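Local coordinates for protein aldehyde dehydrogenase (Burkholderia thailandensis, PDB 5J6B) that probably oxidises aldehydes to carboxylic acids with nicotinamide adenine dinucleotide (phosphate) as cofactor, and binds NADPH, at residues R72-A75 against I76-C80; D304-D307 against A308-K312. All coordinates share one frame; numbering follows the deposited sequence.

Contact 1 of 2, residues R72-A75 against I76-C80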
loop_
_atom_site.group_PDB
_atom_site.type_symbol
_atom_site.label_atom_id
_atom_site.label_comp_id
_atom_site.label_asym_id
_atom_site.label_seq_id
_atom_site.Cartn_x
_atom_site.Cartn_y
_atom_site.Cartn_z
ATOM N N ARG A 72 22.052 -8.152 4.455
ATOM C CA ARG A 72 22.870 -8.615 5.579
ATOM C C ARG A 72 22.007 -8.891 6.805
ATOM O O ARG A 72 22.225 -9.871 7.532
ATOM C CB ARG A 72 23.956 -7.586 5.905
ATOM C CG ARG A 72 25.035 -7.456 4.821
ATOM C CD ARG A 72 26.066 -8.585 4.910
ATOM N NE ARG A 72 26.812 -8.521 6.164
ATOM C CZ ARG A 72 27.837 -7.697 6.387
ATOM N NH1 ARG A 72 28.245 -6.866 5.433
ATOM N NH2 ARG A 72 28.450 -7.702 7.567
ATOM N N ARG A 73 21.015 -8.039 7.050
ATOM C CA ARG A 73 20.121 -8.285 8.173
ATOM C C ARG A 73 19.298 -9.542 7.944
ATOM O O ARG A 73 19.038 -10.302 8.885
ATOM C CB ARG A 73 19.233 -7.067 8.395
ATOM C CG ARG A 73 20.045 -5.818 8.704
ATOM C CD ARG A 73 19.177 -4.776 9.382
ATOM N NE ARG A 73 18.624 -3.811 8.450
ATOM C CZ ARG A 73 19.111 -2.587 8.274
ATOM N NH1 ARG A 73 20.173 -2.179 8.960
ATOM N NH2 ARG A 73 18.532 -1.770 7.405
ATOM N N GLN A 74 18.908 -9.793 6.693
ATOM C CA GLN A 74 18.213 -11.035 6.372
ATOM C C GLN A 74 19.083 -12.250 6.672
ATOM O O GLN A 74 18.602 -13.248 7.231
ATOM C CB GLN A 74 17.793 -11.022 4.902
ATOM C CG GLN A 74 17.010 -12.250 4.465
ATOM C CD GLN A 74 16.605 -12.177 3.005
ATOM O OE1 GLN A 74 17.426 -11.895 2.138
ATOM N NE2 GLN A 74 15.323 -12.399 2.734
ATOM N N ALA A 75 20.362 -12.195 6.287
ATOM C CA ALA A 75 21.239 -13.343 6.513
ATOM C C ALA A 75 21.431 -13.597 8.002
ATOM O O ALA A 75 21.523 -14.753 8.431
ATOM C CB ALA A 75 22.585 -13.127 5.826
ATOM N N ILE A 76 21.495 -12.529 8.801
ATOM C CA ILE A 76 21.566 -12.677 10.251
ATOM C C ILE A 76 20.323 -13.393 10.766
ATOM O O ILE A 76 20.412 -14.345 11.553
ATOM C CB ILE A 76 21.757 -11.300 10.910
ATOM C CG1 ILE A 76 23.147 -10.752 10.555
ATOM C CG2 ILE A 76 21.512 -11.359 12.429
ATOM C CD1 ILE A 76 23.352 -9.291 10.913
ATOM N N LEU A 77 19.142 -12.962 10.305
ATOM C CA LEU A 77 17.905 -13.603 10.737
ATOM C C LEU A 77 17.836 -15.057 10.263
ATOM O O LEU A 77 17.411 -15.945 11.018
ATOM C CB LEU A 77 16.703 -12.786 10.240
ATOM C CG LEU A 77 16.472 -11.529 11.089
ATOM C CD1 LEU A 77 15.672 -10.440 10.348
ATOM C CD2 LEU A 77 15.752 -11.913 12.384
ATOM N N GLU A 78 18.270 -15.324 9.026
ATOM C CA GLU A 78 18.252 -16.693 8.524
ATOM C C GLU A 78 19.193 -17.590 9.320
ATOM O O GLU A 78 18.889 -18.761 9.547
ATOM C CB GLU A 78 18.597 -16.710 7.035
ATOM C CG GLU A 78 17.422 -16.200 6.193
ATOM C CD GLU A 78 17.775 -16.007 4.743
ATOM O OE1 GLU A 78 18.982 -16.071 4.413
ATOM O OE2 GLU A 78 16.847 -15.781 3.937
ATOM N N HIS A 79 20.335 -17.056 9.761
ATOM C CA HIS A 79 21.223 -17.844 10.612
ATOM C C HIS A 79 20.512 -18.294 11.884
ATOM O O HIS A 79 20.658 -19.446 12.312
ATOM C CB HIS A 79 22.473 -17.043 10.974
ATOM C CG HIS A 79 23.425 -17.800 11.847
ATOM N ND1 HIS A 79 24.322 -18.711 11.338
ATOM C CD2 HIS A 79 23.595 -17.814 13.191
ATOM C CE1 HIS A 79 25.023 -19.240 12.327
ATOM N NE2 HIS A 79 24.603 -18.714 13.462
ATOM N N CYS A 80 19.749 -17.392 12.512
ATOM C CA CYS A 80 19.013 -17.752 13.720
ATOM C C CYS A 80 17.995 -18.844 13.431
ATOM O O CYS A 80 17.896 -19.823 14.178
ATOM C CB CYS A 80 18.323 -16.520 14.316
ATOM S SG CYS A 80 19.461 -15.204 14.803
HETATM O O HOH W 1 14.127 -14.836 4.119
#
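The amide of Gln74 and the carboxylate of Glu78, one helical turn apart, lie with their planes 17° from parallel. The two chains pass each other at an angle. Glu78 has two conformers; in the one described here OE2 comes alongside the stem of the glutamine, 3.6 Å from Gln74 CG and 3.9 Å from Gln74 NE2. In this conformer a water tentatively joins the two ends: it donates a hydrogen bond to Glu78 OE2 (2.9 Å) and accepts a weak bond from Gln74 NE2. The stronger partner of that amide nitrogen is Glu122 of the second subunit, and Ala121 O adds a weak bond. Gln74 swings CG away from its own N (chi1 -178°) and stays extended, which takes the amide to the subunit contact. Glu78 leans back on the previous turn, where its CG sits 3.3 Å from Gln74 O.

All this lies on helix 70-86 of the aldehyde dehydrogenase fold, an alpha-helix with i to i+4 bonds along this stretch. Glu78 N meets Gln74 O at 2.8 Å, and Ile76, Leu77 and His79 bond back to Arg72, Arg73 and Ala75. Ile76 folds over the turn before it, its CG1 3.3 Å from Arg72 O. Leu77 turns to the buried side, against Phe117 of helix 103-123 and Leu176 of helix 164-178. On another side, Arg72 forms a salt bridge with Asp205 and His79 NE2 bonds to Glu203.

Contact 2 of 2, residues D304-D307 against A308-K312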
loop_
_atom_site.group_PDB
_atom_site.type_symbol
_atom_site.label_atom_id
_atom_site.label_comp_id
_atom_site.label_asym_id
_atom_site.label_seq_id
_atom_site.Cartn_x
_atom_site.Cartn_y
_atom_site.Cartn_z
ATOM N N ASP A 304 -29.825 -22.662 22.390
ATOM C CA ASP A 304 -30.190 -23.751 21.485
ATOM C C ASP A 304 -29.173 -24.890 21.489
ATOM O O ASP A 304 -29.535 -26.035 21.194
ATOM C CB ASP A 304 -30.346 -23.227 20.060
ATOM C CG ASP A 304 -31.606 -22.416 19.870
ATOM O OD1 ASP A 304 -32.387 -22.292 20.832
ATOM O OD2 ASP A 304 -31.825 -21.934 18.744
ATOM N N VAL A 305 -27.901 -24.602 21.767
ATOM C CA VAL A 305 -26.864 -25.628 21.782
ATOM C C VAL A 305 -26.296 -25.850 23.173
ATOM O O VAL A 305 -25.389 -26.678 23.331
ATOM C CB VAL A 305 -25.728 -25.308 20.792
ATOM C CG1 VAL A 305 -26.269 -25.159 19.362
ATOM C CG2 VAL A 305 -24.977 -24.045 21.225
ATOM N N TYR A 306 -26.834 -25.167 24.189
ATOM C CA TYR A 306 -26.171 -25.081 25.486
ATOM C C TYR A 306 -26.040 -26.449 26.145
ATOM O O TYR A 306 -24.954 -26.828 26.596
ATOM C CB TYR A 306 -26.936 -24.125 26.402
ATOM C CG TYR A 306 -26.232 -23.865 27.709
ATOM C CD1 TYR A 306 -26.473 -24.662 28.829
ATOM C CD2 TYR A 306 -25.318 -22.828 27.827
ATOM C CE1 TYR A 306 -25.821 -24.424 30.028
ATOM C CE2 TYR A 306 -24.662 -22.582 29.028
ATOM C CZ TYR A 306 -24.915 -23.381 30.120
ATOM O OH TYR A 306 -24.269 -23.129 31.316
ATOM N N ASP A 307 -27.143 -27.195 26.226
ATOM C CA ASP A 307 -27.114 -28.470 26.937
ATOM C C ASP A 307 -26.169 -29.459 26.267
ATOM O O ASP A 307 -25.416 -30.165 26.949
ATOM C CB ASP A 307 -28.519 -29.063 27.028
ATOM C CG ASP A 307 -29.446 -28.249 27.903
ATOM O OD1 ASP A 307 -28.963 -27.468 28.752
ATOM O OD2 ASP A 307 -30.673 -28.404 27.739
ATOM N N ALA A 308 -26.188 -29.522 24.931
ATOM C CA ALA A 308 -25.294 -30.448 24.239
ATOM C C ALA A 308 -23.837 -30.020 24.391
ATOM O O ALA A 308 -22.962 -30.857 24.647
ATOM C CB ALA A 308 -25.696 -30.558 22.763
ATOM N N LEU A 309 -23.561 -28.717 24.259
ATOM C CA LEU A 309 -22.200 -28.210 24.440
ATOM C C LEU A 309 -21.699 -28.464 25.852
ATOM O O LEU A 309 -20.537 -28.853 26.048
ATOM C CB LEU A 309 -22.148 -26.708 24.142
ATOM C CG LEU A 309 -20.761 -26.080 24.295
ATOM C CD1 LEU A 309 -19.990 -26.201 22.987
ATOM C CD2 LEU A 309 -20.827 -24.639 24.733
ATOM N N ARG A 310 -22.566 -28.246 26.848
ATOM C CA ARG A 310 -22.179 -28.406 28.247
ATOM C C ARG A 310 -21.763 -29.842 28.550
ATOM O O ARG A 310 -20.745 -30.080 29.216
ATOM C CB ARG A 310 -23.338 -27.981 29.150
ATOM C CG ARG A 310 -23.090 -28.172 30.646
ATOM C CD ARG A 310 -24.426 -28.238 31.392
ATOM N NE ARG A 310 -24.283 -28.039 32.830
ATOM C CZ ARG A 310 -24.197 -29.020 33.725
ATOM N NH1 ARG A 310 -24.235 -30.292 33.338
ATOM N NH2 ARG A 310 -24.068 -28.729 35.012
ATOM N N GLU A 311 -22.546 -30.814 28.074
ATOM C CA GLU A 311 -22.213 -32.213 28.316
ATOM C C GLU A 311 -20.895 -32.580 27.644
ATOM O O GLU A 311 -20.040 -33.231 28.253
ATOM C CB GLU A 311 -23.342 -33.115 27.821
ATOM C CG GLU A 311 -23.031 -34.593 27.941
ATOM C CD GLU A 311 -24.198 -35.472 27.532
ATOM O OE1 GLU A 311 -24.538 -35.489 26.329
ATOM O OE2 GLU A 311 -24.784 -36.138 28.413
ATOM N N LYS A 312 -20.715 -32.171 26.386
ATOM C CA LYS A 312 -19.472 -32.471 25.678
ATOM C C LYS A 312 -18.278 -31.767 26.318
ATOM O O LYS A 312 -17.165 -32.313 26.352
ATOM C CB LYS A 312 -19.591 -32.071 24.207
ATOM C CG LYS A 312 -20.420 -33.016 23.330
ATOM C CD LYS A 312 -20.838 -32.286 22.015
ATOM C CE LYS A 312 -21.822 -33.118 21.191
ATOM N NZ LYS A 312 -21.258 -34.456 20.835
#
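Tyr306 and Arg310 stand one turn apart on the same side of helix 303-319, and their side chains run out together. The arginine CD approaches the phenol ring obliquely, 4.3 Å from Tyr306 CE1. Both first torsions place CG anti to the backbone N (chi1 -174° in Tyr306 and 177° in Arg310). The arginine chain is extended from CG to NE; CD lies by the ring and the guanidinium goes on beyond it. The two polar ends share one partner. Tyr306 OH bonds to Glu375 OE2, and Arg310 NH2 forms a salt bridge with Glu375 OE1. One carboxylate thus ties both side chains to strand 368-375, and the nearby positive charge would tend to keep it ionised.

Asp307 comes to the edge of the tyrosine ring, with OD1 in the ring plane. Its ion pair with Arg397 is long and weak. Its OD1 is 6.2 Å from Arg310 NE, too far for a direct bond.

From Tyr306 onward the backbone is regular helix. Arg310 N bonds to Tyr306 O at 2.8 Å, Glu311 N bonds to Asp307 O, and Val305 O accepts from Leu309 N. Leu309 CB rests 3.3 Å from Val305 O, and its side chain packs on Leu274 and Val278 of helix 274-286 and on Ala301 of strand 298-302. Tyr306 also touches Ala301, along with Leu395 of strand 392-398. The arrangement is that of an amphipathic alpha-helix laid on a beta-sheet, here in the alpha/beta catalytic domain of an aldehyde dehydrogenase.

In the fold
Contact 1 and contact 2 are each one piece of a single helix, and they share no element. Their centres lie about 50 Å apart, on opposite sides of the chain's centre, and both are partly buried. Contact 1, on helix 70-86, packs its buried side on other helices and reaches a second subunit. Contact 2, on helix 303-319, lies farther from the centre of the chain, covers strands of a sheet and one neighbouring helix, and touches no other subunit. The chemistry follows. In 72-80 an amide and a carboxylate may meet through water near the subunit interface, whereas in 304-312 a phenol and a guanidinium converge on one strand carboxylate within the chain.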